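Local coordinates for exopolysaccharide biosynthesis protein (Pantoea stewartii subsp. stewartii DC283, PDB 6TGF) that probably hydrolyses the exopolysaccharide of the bacterium's own biofilm, as a trimeric glycan-modifying enzyme with a phage tailspike-like parallel beta-helix fold, at residues Tyr551-Gly556 with Arg656-Asp661. Numbering follows the deposited sequence.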
ATOM      1  N   TYR B 551       7.088  25.540  30.325  1.00 42.73           N
ATOM      2  CA  TYR B 551       8.396  24.888  30.593  1.00 42.73           C
ATOM      3  C   TYR B 551       9.461  25.498  29.676  1.00 42.30           C
ATOM      4  O   TYR B 551       9.425  25.242  28.455  1.00 41.53           O
ATOM      5  CB  TYR B 551       8.327  23.372  30.395  1.00 42.88           C
ATOM      6  CG  TYR B 551       9.594  22.657  30.789  1.00 43.17           C
ATOM      7  CD1 TYR B 551      10.632  22.491  29.888  1.00 43.02           C
ATOM      8  CD2 TYR B 551       9.773  22.176  32.075  1.00 43.65           C
ATOM      9  CE1 TYR B 551      11.807  21.851  30.247  1.00 43.26           C
ATOM     10  CE2 TYR B 551      10.940  21.530  32.449  1.00 43.97           C
ATOM     11  CZ  TYR B 551      11.963  21.369  31.533  1.00 43.77           C
ATOM     12  OH  TYR B 551      13.113  20.731  31.899  1.00 44.22           O
ATOM     13  N   SER B 552      10.379  26.274  30.261  1.00 42.39           N
ATOM     14  CA  SER B 552      11.521  26.932  29.574  1.00 42.28           C
ATOM     15  C   SER B 552      12.790  26.120  29.829  1.00 42.59           C
ATOM     16  O   SER B 552      13.329  26.155  30.933  1.00 43.03           O
ATOM     17  CB  SER B 552      11.670  28.360  30.035  1.00 42.24           C
ATOM     18  OG  SER B 552      10.403  28.942  30.302  1.00 42.04           O
ATOM     19  N   PRO B 553      13.293  25.342  28.840  1.00 42.60           N
ATOM     20  CA  PRO B 553      14.449  24.471  29.064  1.00 42.96           C
ATOM     21  C   PRO B 553      15.793  25.187  29.275  1.00 43.16           C
ATOM     22  O   PRO B 553      16.667  24.576  29.859  1.00 43.42           O
ATOM     23  CB  PRO B 553      14.514  23.616  27.786  1.00 42.74           C
ATOM     24  CG  PRO B 553      13.835  24.463  26.732  1.00 42.40           C
ATOM     25  CD  PRO B 553      12.757  25.224  27.475  1.00 42.32           C
ATOM     26  N   THR B 554      15.929  26.433  28.805  1.00 43.28           N
ATOM     27  CA  THR B 554      17.190  27.225  28.843  1.00 43.66           C
ATOM     28  C   THR B 554      16.951  28.570  29.541  1.00 43.85           C
ATOM     29  O   THR B 554      15.871  29.158  29.334  1.00 43.87           O
ATOM     30  CB  THR B 554      17.740  27.459  27.430  1.00 43.40           C
ATOM     31  OG1 THR B 554      17.601  26.250  26.684  1.00 43.33           O
ATOM     32  CG2 THR B 554      19.188  27.900  27.428  1.00 43.70           C
ATOM     33  N   VAL B 555      17.934  29.037  30.320  1.00 44.14           N
ATOM     34  CA  VAL B 555      17.961  30.400  30.932  1.00 44.17           C
ATOM     35  C   VAL B 555      17.927  31.431  29.797  1.00 43.81           C
ATOM     36  O   VAL B 555      18.743  31.301  28.862  1.00 43.78           O
ATOM     37  CB  VAL B 555      19.195  30.596  31.838  1.00 44.57           C
ATOM     38  CG1 VAL B 555      19.422  32.059  32.198  1.00 44.54           C
ATOM     39  CG2 VAL B 555      19.108  29.749  33.097  1.00 44.99           C
ATOM     40  N   GLY B 556      17.013  32.403  29.881  1.00 43.45           N
ATOM     41  CA  GLY B 556      16.874  33.507  28.910  1.00 43.01           C
ATOM     42  C   GLY B 556      15.816  33.227  27.853  1.00 42.54           C
ATOM     43  O   GLY B 556      15.610  34.107  26.994  1.00 42.34           O
ATOM     44  N   ARG B 656      14.521  17.166  25.963  1.00 41.13           N
ATOM     45  CA  ARG B 656      14.002  18.009  27.075  1.00 41.77           C
ATOM     46  C   ARG B 656      13.665  19.397  26.508  1.00 41.13           C
ATOM     47  O   ARG B 656      14.419  20.356  26.777  1.00 41.12           O
ATOM     48  CB  ARG B 656      15.031  18.057  28.210  1.00 42.88           C
ATOM     49  CG  ARG B 656      14.486  18.581  29.530  1.00 43.73           C
ATOM     50  CD  ARG B 656      15.558  18.671  30.602  1.00 44.63           C
ATOM     51  NE  ARG B 656      16.622  19.602  30.241  1.00 44.87           N
ATOM     52  CZ  ARG B 656      16.548  20.930  30.327  1.00 44.86           C
ATOM     53  NH1 ARG B 656      15.448  21.519  30.765  1.00 44.70           N
ATOM     54  NH2 ARG B 656      17.581  21.672  29.968  1.00 44.98           N
ATOM     55  N   CYS B 657      12.566  19.482  25.749  1.00 40.41           N
ATOM     56  CA  CYS B 657      12.185  20.643  24.897  1.00 39.69           C
ATOM     57  C   CYS B 657      11.204  21.567  25.627  1.00 39.33           C
ATOM     58  O   CYS B 657      10.863  21.285  26.791  1.00 39.41           O
ATOM     59  CB  CYS B 657      11.555  20.168  23.593  1.00 39.37           C
ATOM     60  SG  CYS B 657      10.068  19.157  23.831  1.00 39.36           S
ATOM     61  N   ALA B 658      10.785  22.642  24.951  1.00 38.96           N
ATOM     62  CA  ALA B 658       9.747  23.597  25.403  1.00 38.68           C
ATOM     63  C   ALA B 658       8.394  22.882  25.498  1.00 38.57           C
ATOM     64  O   ALA B 658       8.162  21.937  24.716  1.00 38.61           O
ATOM     65  CB  ALA B 658       9.683  24.764  24.450  1.00 38.24           C
ATOM     66  N   ARG B 659       7.543  23.325  26.426  1.00 38.46           N
ATOM     67  CA  ARG B 659       6.165  22.803  26.626  1.00 38.63           C
ATOM     68  C   ARG B 659       5.220  23.959  26.961  1.00 38.74           C
ATOM     69  O   ARG B 659       5.645  24.880  27.683  1.00 39.03           O
ATOM     70  CB  ARG B 659       6.125  21.779  27.764  1.00 38.95           C
ATOM     71  CG  ARG B 659       6.339  20.337  27.327  1.00 39.02           C
ATOM     72  CD  ARG B 659       6.732  19.441  28.484  1.00 39.42           C
ATOM     73  NE  ARG B 659       6.035  19.756  29.727  1.00 39.84           N
ATOM     74  CZ  ARG B 659       6.561  19.662  30.951  1.00 40.26           C
ATOM     75  NH1 ARG B 659       7.814  19.271  31.126  1.00 40.33           N
ATOM     76  NH2 ARG B 659       5.830  19.971  32.008  1.00 40.58           N
ATOM     77  N   VAL B 660       3.993  23.903  26.441  1.00 38.77           N
ATOM     78  CA  VAL B 660       2.822  24.672  26.951  1.00 39.03           C
ATOM     79  C   VAL B 660       1.862  23.659  27.581  1.00 39.68           C
ATOM     80  O   VAL B 660       1.085  23.033  26.835  1.00 39.66           O
ATOM     81  CB  VAL B 660       2.151  25.507  25.842  1.00 38.65           C
ATOM     82  CG1 VAL B 660       0.845  26.135  26.306  1.00 38.72           C
ATOM     83  CG2 VAL B 660       3.090  26.579  25.307  1.00 38.34           C
ATOM     84  N   ASP B 661       1.958  23.471  28.901  1.00 40.44           N
ATOM     85  CA  ASP B 661       1.038  22.609  29.688  1.00 41.10           C
ATOM     86  C   ASP B 661      -0.277  23.371  29.853  1.00 41.64           C
ATOM     87  O   ASP B 661      -0.474  23.997  30.913  1.00 41.86           O
ATOM     88  CB  ASP B 661       1.644  22.212  31.036  1.00 41.32           C
ATOM     89  CG  ASP B 661       2.990  21.520  30.928  1.00 41.23           C
ATOM     90  OD1 ASP B 661       3.281  20.965  29.850  1.00 41.09           O
ATOM     91  OD2 ASP B 661       3.738  21.548  31.924  1.00 41.35           O
TER
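Y551 meets two arginines of the segment 656-661, R656 at its hydroxyl and R659 over one ring face; tyrosine suits the place because it offers both an acceptor oxygen and an aromatic face. Its CG is anti to the backbone N, beside the carbonyl carbon (chi1 -174°). At the far end of the ring OH accepts a hydrogen bond from NH1 of R656 at 2.7 Å, nearly in the guanidinium plane. The two side chains cross at about a right angle; R656 NH1 lies at the ring's edge, near its plane, and the ring and guanidinium planes are 69° apart. The same guanidinium also holds the loop after Y551: its NH2 donates to the backbone O of P553 at 3.0 Å, again close to the plane. Arginine suits this place because its flat, forked donors can serve a phenol and a carbonyl together. P553, whose nitrogen has no hydrogen to satisfy, lays its ring against the backbone of R656-A658, CB 3.4 Å from O of R656, while its CD meets CB of A658 at 4.3 Å in an apolar contact. R659 approaches differently: its NH1 lies 3.6 Å from CD2 of Y551, with the planes only 21° apart. D661 grips that guanidinium side-on, OD1 taking NE and OD2 taking NH2 in a salt bridge, which helps fix its rotation. Y551 and R659 form an antiparallel hydrogen-bonded pair, N of Y551 to O of R659 at 3.1 Å and a weaker return bond, joining the end of strand 543-551 to strand 659-664, outermost of its sheet within the chain. W506 of the third subunit meets the Y551 ring edge-to-face, placing the cluster at a subunit interface. R656 thus ties the phenol to the loop carbonyl, while R659, its charge probably balanced by D661, makes its cation-pi contact with W506 of the third subunit.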